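Local coordinates for protein yeast glycogen phosphorylase (Saccharomyces cerevisiae, PDB 1YGP) that belongs to the glycogen phosphorylase family of GT-B-fold enzymes, built from two alpha/beta domains, and carries pyridoxal-5'-phosphate, at residues P183-G188 / L344-K349; E356-V361 / W393-K398; V257-Y262 / Q332-A337. All blocks are in the same frame, centred on the assembly; numbering follows the deposited sequence.

Contact 1: residues P183-G188 / L344-K349; sequences PAWGYG and LRRFKK. With PO4 (phosphate ion), chain C.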
# COMPACT_ATOMS: atom_id res chain seq x y z
N PRO A 183 -26.56 17.13 5.79
CA PRO A 183 -26.02 15.83 6.16
C PRO A 183 -25.84 14.91 4.95
O PRO A 183 -26.69 14.06 4.64
CB PRO A 183 -27.01 15.33 7.20
CG PRO A 183 -27.61 16.61 7.74
CD PRO A 183 -27.84 17.35 6.44
N ALA A 184 -24.75 15.09 4.20
CA ALA A 184 -24.49 14.25 3.04
C ALA A 184 -23.15 13.51 3.07
O ALA A 184 -22.12 13.97 3.61
CB ALA A 184 -24.53 15.08 1.78
N TRP A 185 -23.21 12.31 2.50
CA TRP A 185 -22.09 11.43 2.33
C TRP A 185 -22.02 11.10 0.85
O TRP A 185 -23.05 10.96 0.18
CB TRP A 185 -22.29 10.12 3.08
CG TRP A 185 -21.74 10.10 4.50
CD1 TRP A 185 -21.76 11.22 5.27
CD2 TRP A 185 -21.20 9.01 5.14
NE1 TRP A 185 -21.24 10.85 6.41
CE2 TRP A 185 -20.89 9.56 6.38
CE3 TRP A 185 -20.92 7.68 4.89
CZ2 TRP A 185 -20.30 8.79 7.39
CZ3 TRP A 185 -20.34 6.91 5.88
CH2 TRP A 185 -20.02 7.46 7.12
N GLY A 186 -20.80 10.98 0.33
CA GLY A 186 -20.61 10.56 -1.05
C GLY A 186 -20.09 9.12 -1.04
O GLY A 186 -19.29 8.79 -0.18
N TYR A 187 -20.50 8.22 -1.92
CA TYR A 187 -19.95 6.88 -1.94
C TYR A 187 -19.34 6.70 -3.31
O TYR A 187 -19.97 7.09 -4.29
CB TYR A 187 -21.02 5.81 -1.78
CG TYR A 187 -21.47 5.55 -0.36
CD1 TYR A 187 -20.73 4.70 0.47
CD2 TYR A 187 -22.60 6.19 0.13
CE1 TYR A 187 -21.13 4.51 1.79
CE2 TYR A 187 -23.00 6.01 1.44
CZ TYR A 187 -22.27 5.17 2.27
OH TYR A 187 -22.68 4.98 3.57
N GLY A 188 -18.18 6.05 -3.42
CA GLY A 188 -17.52 5.84 -4.70
C GLY A 188 -16.50 4.70 -4.63
O GLY A 188 -16.59 3.84 -3.75
N LEU A 344 -28.27 1.06 4.52
CA LEU A 344 -29.32 0.45 5.32
C LEU A 344 -28.84 0.08 6.73
O LEU A 344 -29.64 0.07 7.69
CB LEU A 344 -29.85 -0.80 4.66
CG LEU A 344 -30.10 -0.81 3.17
CD1 LEU A 344 -30.90 -2.03 2.81
CD2 LEU A 344 -30.90 0.40 2.75
N ARG A 345 -27.55 -0.22 6.94
CA ARG A 345 -27.05 -0.60 8.26
C ARG A 345 -27.23 0.56 9.23
O ARG A 345 -27.80 0.43 10.32
CB ARG A 345 -25.57 -0.96 8.21
CG ARG A 345 -25.23 -1.49 9.59
CD ARG A 345 -23.81 -1.40 10.13
NE ARG A 345 -23.40 -0.02 10.17
CZ ARG A 345 -22.60 0.43 9.21
NH1 ARG A 345 -22.19 -0.38 8.21
NH2 ARG A 345 -22.26 1.72 9.21
N ARG A 346 -26.78 1.72 8.79
CA ARG A 346 -26.90 2.94 9.55
C ARG A 346 -28.37 3.19 9.87
O ARG A 346 -28.69 3.50 11.02
CB ARG A 346 -26.30 4.04 8.71
CG ARG A 346 -26.14 5.35 9.43
CD ARG A 346 -25.31 6.34 8.62
NE ARG A 346 -23.99 5.80 8.39
CZ ARG A 346 -23.54 5.60 7.15
NH1 ARG A 346 -24.29 5.90 6.09
NH2 ARG A 346 -22.35 5.01 6.98
N PHE A 347 -29.30 2.93 8.92
CA PHE A 347 -30.75 3.13 9.11
C PHE A 347 -31.28 2.23 10.20
O PHE A 347 -32.08 2.67 11.04
CB PHE A 347 -31.57 2.82 7.83
CG PHE A 347 -33.07 3.08 7.95
CD1 PHE A 347 -33.57 4.39 8.04
CD2 PHE A 347 -33.97 2.00 7.96
CE1 PHE A 347 -34.94 4.62 8.13
CE2 PHE A 347 -35.35 2.24 8.06
CZ PHE A 347 -35.84 3.55 8.15
N LYS A 348 -30.83 0.98 10.26
CA LYS A 348 -31.37 0.12 11.29
C LYS A 348 -30.86 0.51 12.66
O LYS A 348 -31.55 0.17 13.62
CB LYS A 348 -31.05 -1.30 11.00
CG LYS A 348 -31.78 -1.69 9.72
CD LYS A 348 -31.67 -3.18 9.59
CE LYS A 348 -31.56 -3.55 8.15
NZ LYS A 348 -31.42 -4.99 8.07
N LYS A 349 -29.79 1.28 12.87
CA LYS A 349 -29.51 1.76 14.22
C LYS A 349 -30.64 2.68 14.67
O LYS A 349 -30.85 2.85 15.86
CB LYS A 349 -28.29 2.63 14.38
CG LYS A 349 -26.90 2.11 14.19
CD LYS A 349 -26.13 3.35 14.60
CE LYS A 349 -24.66 3.18 14.33
NZ LYS A 349 -23.91 4.21 15.02
P PO4 C . -22.05 4.76 11.20
O1 PO4 C . -22.73 6.07 11.15
O2 PO4 C . -21.13 4.69 10.05
O3 PO4 C . -21.29 4.62 12.47
O4 PO4 C . -23.04 3.67 11.12

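Contact 2: residues E356-V361 / W393-K398; sequences EFPDQV and WDIVTK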
# COMPACT_ATOMS: atom_id res chain seq x y z
N GLU A 356 -40.61 4.51 7.12
CA GLU A 356 -40.05 5.84 7.24
C GLU A 356 -38.75 6.04 6.48
O GLU A 356 -38.22 7.16 6.44
CB GLU A 356 -39.76 6.18 8.66
CG GLU A 356 -40.98 6.09 9.52
CD GLU A 356 -40.75 6.76 10.86
OE1 GLU A 356 -39.77 6.44 11.53
OE2 GLU A 356 -41.57 7.61 11.20
N PHE A 357 -38.21 4.99 5.83
CA PHE A 357 -37.00 5.10 5.03
C PHE A 357 -37.07 6.30 4.10
O PHE A 357 -36.18 7.14 4.29
CB PHE A 357 -36.76 3.81 4.20
CG PHE A 357 -35.32 3.64 3.76
CD1 PHE A 357 -34.33 3.33 4.71
CD2 PHE A 357 -34.96 3.79 2.42
CE1 PHE A 357 -33.00 3.16 4.32
CE2 PHE A 357 -33.63 3.61 2.05
CZ PHE A 357 -32.64 3.30 2.99
N PRO A 358 -38.06 6.57 3.22
CA PRO A 358 -38.09 7.76 2.37
C PRO A 358 -38.03 9.05 3.16
O PRO A 358 -37.53 10.07 2.69
CB PRO A 358 -39.34 7.64 1.59
CG PRO A 358 -39.58 6.16 1.56
CD PRO A 358 -39.29 5.82 3.00
N ASP A 359 -38.51 9.07 4.39
CA ASP A 359 -38.47 10.30 5.16
C ASP A 359 -37.07 10.54 5.72
O ASP A 359 -36.75 11.64 6.16
CB ASP A 359 -39.51 10.22 6.28
CG ASP A 359 -40.92 9.97 5.75
OD1 ASP A 359 -41.40 10.76 4.94
OD2 ASP A 359 -41.54 8.97 6.14
N GLN A 360 -36.23 9.51 5.76
CA GLN A 360 -34.89 9.65 6.28
C GLN A 360 -33.76 9.52 5.26
O GLN A 360 -32.69 10.06 5.50
CB GLN A 360 -34.67 8.61 7.38
CG GLN A 360 -35.60 8.73 8.57
CD GLN A 360 -35.43 10.03 9.35
OE1 GLN A 360 -34.37 10.30 9.90
NE2 GLN A 360 -36.44 10.89 9.46
N VAL A 361 -33.89 8.88 4.11
CA VAL A 361 -32.75 8.73 3.22
C VAL A 361 -33.06 9.37 1.88
O VAL A 361 -34.13 9.10 1.34
CB VAL A 361 -32.46 7.23 3.02
CG1 VAL A 361 -31.28 7.03 2.08
CG2 VAL A 361 -32.10 6.60 4.33
N TRP A 393 -41.39 -1.54 -3.21
CA TRP A 393 -41.27 -0.71 -4.39
C TRP A 393 -41.71 0.74 -4.16
O TRP A 393 -41.14 1.68 -4.73
CB TRP A 393 -42.09 -1.32 -5.54
CG TRP A 393 -41.76 -0.56 -6.81
CD1 TRP A 393 -42.72 0.17 -7.45
CD2 TRP A 393 -40.52 -0.45 -7.39
NE1 TRP A 393 -42.09 0.76 -8.44
CE2 TRP A 393 -40.79 0.42 -8.45
CE3 TRP A 393 -39.23 -0.94 -7.20
CZ2 TRP A 393 -39.79 0.82 -9.32
CZ3 TRP A 393 -38.22 -0.54 -8.08
CH2 TRP A 393 -38.50 0.34 -9.13
N ASP A 394 -42.69 0.96 -3.31
CA ASP A 394 -43.08 2.31 -2.99
C ASP A 394 -41.96 3.04 -2.26
O ASP A 394 -41.75 4.23 -2.51
CB ASP A 394 -44.31 2.28 -2.12
CG ASP A 394 -45.51 2.78 -2.89
OD1 ASP A 394 -46.03 2.02 -3.73
OD2 ASP A 394 -45.89 3.93 -2.65
N ILE A 395 -41.22 2.33 -1.40
CA ILE A 395 -40.11 2.93 -0.68
C ILE A 395 -38.99 3.28 -1.68
O ILE A 395 -38.54 4.44 -1.73
CB ILE A 395 -39.65 1.93 0.43
CG1 ILE A 395 -40.79 1.76 1.45
CG2 ILE A 395 -38.41 2.45 1.14
CD1 ILE A 395 -40.60 0.72 2.58
N VAL A 396 -38.59 2.35 -2.54
CA VAL A 396 -37.57 2.58 -3.55
C VAL A 396 -37.87 3.87 -4.32
O VAL A 396 -37.09 4.82 -4.31
CB VAL A 396 -37.54 1.34 -4.49
CG1 VAL A 396 -36.66 1.60 -5.70
CG2 VAL A 396 -36.91 0.17 -3.76
N THR A 397 -39.09 3.95 -4.83
CA THR A 397 -39.57 5.05 -5.64
C THR A 397 -39.41 6.40 -4.96
O THR A 397 -38.89 7.37 -5.51
CB THR A 397 -41.00 4.65 -5.92
OG1 THR A 397 -40.88 3.60 -6.88
CG2 THR A 397 -41.89 5.79 -6.38
N LYS A 398 -39.82 6.47 -3.71
CA LYS A 398 -39.70 7.69 -2.98
C LYS A 398 -38.28 7.97 -2.51
O LYS A 398 -38.01 9.11 -2.15
CB LYS A 398 -40.66 7.64 -1.83
CG LYS A 398 -42.04 7.97 -2.31
CD LYS A 398 -42.95 8.00 -1.09
CE LYS A 398 -43.77 6.73 -0.85
NZ LYS A 398 -44.92 6.71 -1.74

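Contact 3: residues V257-Y262 / Q332-A337; sequences VLAVAY and QYFWCA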
# COMPACT_ATOMS: atom_id res chain seq x y z
N VAL A 257 -16.63 -11.16 -2.98
CA VAL A 257 -15.46 -10.32 -2.83
C VAL A 257 -15.73 -9.49 -1.60
O VAL A 257 -16.85 -9.59 -1.05
CB VAL A 257 -15.24 -9.41 -4.04
CG1 VAL A 257 -14.79 -10.25 -5.20
CG2 VAL A 257 -16.53 -8.71 -4.45
N LEU A 258 -14.78 -8.70 -1.12
CA LEU A 258 -15.03 -7.91 0.06
C LEU A 258 -14.84 -6.46 -0.25
O LEU A 258 -13.93 -6.14 -1.00
CB LEU A 258 -14.08 -8.23 1.18
CG LEU A 258 -14.26 -9.54 1.89
CD1 LEU A 258 -13.35 -9.53 3.09
CD2 LEU A 258 -15.68 -9.72 2.39
N ALA A 259 -15.68 -5.60 0.32
CA ALA A 259 -15.57 -4.17 0.10
C ALA A 259 -15.07 -3.62 1.42
O ALA A 259 -15.69 -3.83 2.46
CB ALA A 259 -16.93 -3.61 -0.22
N VAL A 260 -13.92 -2.97 1.44
CA VAL A 260 -13.39 -2.40 2.66
C VAL A 260 -13.49 -0.91 2.41
O VAL A 260 -13.11 -0.45 1.32
CB VAL A 260 -11.94 -2.90 2.81
CG1 VAL A 260 -11.20 -2.20 3.95
CG2 VAL A 260 -12.00 -4.39 3.08
N ALA A 261 -14.02 -0.16 3.37
CA ALA A 261 -14.18 1.28 3.27
C ALA A 261 -12.94 2.06 3.64
O ALA A 261 -12.12 1.62 4.46
CB ALA A 261 -15.27 1.76 4.19
N TYR A 262 -12.80 3.23 3.00
CA TYR A 262 -11.77 4.21 3.27
C TYR A 262 -12.52 5.54 3.36
O TYR A 262 -13.31 5.91 2.47
CB TYR A 262 -10.77 4.29 2.14
CG TYR A 262 -9.76 3.15 2.12
CD1 TYR A 262 -10.19 1.87 1.75
CD2 TYR A 262 -8.43 3.37 2.46
CE1 TYR A 262 -9.28 0.81 1.73
CE2 TYR A 262 -7.51 2.31 2.43
CZ TYR A 262 -7.96 1.03 2.07
OH TYR A 262 -7.09 -0.04 2.02
N GLN A 332 -19.74 -1.60 -11.16
CA GLN A 332 -20.93 -0.81 -10.84
C GLN A 332 -21.83 -1.55 -9.86
O GLN A 332 -22.45 -0.93 -8.98
CB GLN A 332 -21.74 -0.50 -12.10
CG GLN A 332 -21.02 0.35 -13.14
CD GLN A 332 -21.89 0.81 -14.30
OE1 GLN A 332 -21.69 1.89 -14.87
NE2 GLN A 332 -22.90 0.06 -14.71
N TYR A 333 -21.90 -2.89 -9.94
CA TYR A 333 -22.65 -3.61 -8.94
C TYR A 333 -21.91 -3.49 -7.61
O TYR A 333 -22.53 -2.97 -6.68
CB TYR A 333 -22.83 -5.09 -9.28
CG TYR A 333 -23.70 -5.77 -8.23
CD1 TYR A 333 -24.79 -5.10 -7.68
CD2 TYR A 333 -23.35 -7.02 -7.74
CE1 TYR A 333 -25.52 -5.67 -6.64
CE2 TYR A 333 -24.08 -7.61 -6.71
CZ TYR A 333 -25.16 -6.92 -6.16
OH TYR A 333 -25.86 -7.44 -5.10
N PHE A 334 -20.63 -3.89 -7.46
CA PHE A 334 -19.83 -3.81 -6.23
C PHE A 334 -20.01 -2.49 -5.44
O PHE A 334 -20.32 -2.47 -4.25
CB PHE A 334 -18.38 -4.02 -6.67
CG PHE A 334 -17.32 -3.83 -5.59
CD1 PHE A 334 -17.10 -4.81 -4.63
CD2 PHE A 334 -16.60 -2.64 -5.54
CE1 PHE A 334 -16.18 -4.60 -3.61
CE2 PHE A 334 -15.67 -2.43 -4.51
CZ PHE A 334 -15.47 -3.41 -3.55
N TRP A 335 -19.89 -1.35 -6.09
CA TRP A 335 -20.06 -0.08 -5.44
C TRP A 335 -21.51 0.14 -5.07
O TRP A 335 -21.72 0.60 -3.94
CB TRP A 335 -19.54 0.97 -6.39
CG TRP A 335 -20.04 2.40 -6.30
CD1 TRP A 335 -19.82 3.26 -5.25
CD2 TRP A 335 -20.69 2.99 -7.35
NE1 TRP A 335 -20.33 4.41 -5.65
CE2 TRP A 335 -20.85 4.29 -6.89
CE3 TRP A 335 -21.14 2.58 -8.60
CZ2 TRP A 335 -21.49 5.20 -7.73
CZ3 TRP A 335 -21.77 3.51 -9.41
CH2 TRP A 335 -21.94 4.82 -8.98
N CYS A 336 -22.51 -0.17 -5.91
CA CYS A 336 -23.91 0.00 -5.52
C CYS A 336 -24.35 -0.86 -4.34
O CYS A 336 -25.02 -0.42 -3.40
CB CYS A 336 -24.79 -0.32 -6.70
SG CYS A 336 -24.68 1.06 -7.86
N ALA A 337 -23.87 -2.09 -4.35
CA ALA A 337 -24.13 -3.09 -3.34
C ALA A 337 -23.61 -2.71 -1.96
O ALA A 337 -24.39 -2.61 -0.99
CB ALA A 337 -23.46 -4.38 -3.79

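Contact 1: residues P183-G188 / L344-K349
Strand 184-188 and helical segment 344-349 keep their backbones well apart, the nearest alpha carbons being those of Trp-185 and Arg-346 at 12.1 Å, and long side chains span the gap. Arg-346 leaves the helix with CG anti to the backbone N (chi1 -171°) and runs extended to a bend at chi3, which brings its guanidinium over one face of Trp-185. The planes are steeply inclined to each other, but CZ of Arg-346 lies 4.1 Å from the centroid of the six-membered ring of Trp-185, a cation-pi contact. Tyr-187 meets the same guanidinium at its edge: NH1 of Arg-346 donates to OH of Tyr-187 at 3.1 Å, nearly straight and in the guanidinium plane, with ring and guanidinium nearly coplanar. The strand lies inside the mixed sheet of the N-terminal GT-B domain, between strands 98-102 and 274-284, and the helix is the last part of 322-350. Asp-342 of that helix hydrogen-bonds Tyr-187 OH and forms a salt bridge with Arg-346 NH2, while Tyr-100 OH pairs with Arg-346 NH1; together they fix the rotation of the guanidinium. Its NE side faces a phosphate ion, probably from the crystallisation liquor: NE of Arg-346 hydrogen-bonds O1 of the ion at 3.0 Å, and NH2 of Arg-345 hydrogen-bonds O4 at 2.8 Å. Thr-8 N also bonds the ion, with the Lys-349 side chain close by.

Contact 2: residues E356-V361 / W393-K398
Pro-358 sets its ring against the side of helix 389-399, CB lying 3.7 Å from CB of Lys-398 and CG 3.9 Å from CG2 of Ile-395. That gamma methyl, anti to the backbone N of Ile-395, also meets Phe-357, whose CB is 3.7 Å away; the two side chains cross at about a right angle. No hydrogen bond joins the segments, so hydrocarbon packing carries the contact. Phe-357 turns inward with CG anti to its own backbone N (chi1 -159°), CG2 of Val-361 lies over one face of its ring, and Phe-347 meets that ring edge-to-face. Lys-398 gives the contact little beyond CB: the chain bends at chi3 and chi4 and carries NZ away to a salt bridge of 3.1 Å with OD2 of Asp-394, one turn earlier on the exposed side of the helix. The buried edge is therefore apolar and the outer edge charged. Val-361 opens strand 361-366, and helix 389-399 leads straight into strand 400-404. The lead-in to one strand thus packs on the last helix of the connection to its parallel neighbour, in the Rossmann-like N-terminal domain of the GT-B fold.

Contact 3: residues V257-Y262 / Q332-A337
Phe-334 is the residue of helical segment 332-337 that touches the strand, and it points at Val-257 to Ala-259 with CG anti to its backbone N (chi1 173°), which lays the CD1-CE1-CZ side of the ring against the strand. The two axes come within 9.6 Å and cross at -55°. CE1 of Phe-334 lies 3.6 Å from CB of Ala-259, with CZ equally near, and CD1 is 3.9 Å from CG2 of Val-257; both approaches are oblique to the ring. Between them the backbone O of Leu-258 comes to the ring edge, near its plane, 3.8 Å from CE1 of Phe-334. Strand alternation explains the pattern, since Val-257 and Ala-259 direct their side chains toward the helix and Leu-258 turns its own away. Ile-311 and Thr-312 of helix 303-313 add to the packing round Phe-334. Trp-335, next in the helix, points away from this strand and gives its NE1 to the backbone O of Tyr-187. At Ala-337 CB lies over a face of the Tyr-333 ring. The helix here packs through apolar side chains on the antiparallel extension of the mixed sheet in the N-terminal GT-B domain.

In the fold
Contacts 1 and 3 both join helix 322-350 to the same mixed sheet, contact 3 at the middle of the helix and contact 1 at its C-terminal end, and contact 3 is nested inside the chain loop that contact 1 closes. Contact 3 is buried and apolar, whereas contact 1, also buried where strand and helix meet, is polar and reaches outward to an anion site at the helix end. Contact 2 lies partly at the surface, joining the short helix that follows 322-350 to helix 389-399. It touches contact 1 through packing of Leu-344 and Phe-347 on Phe-357, but stays about 11 Å, nearest atoms, from contact 3.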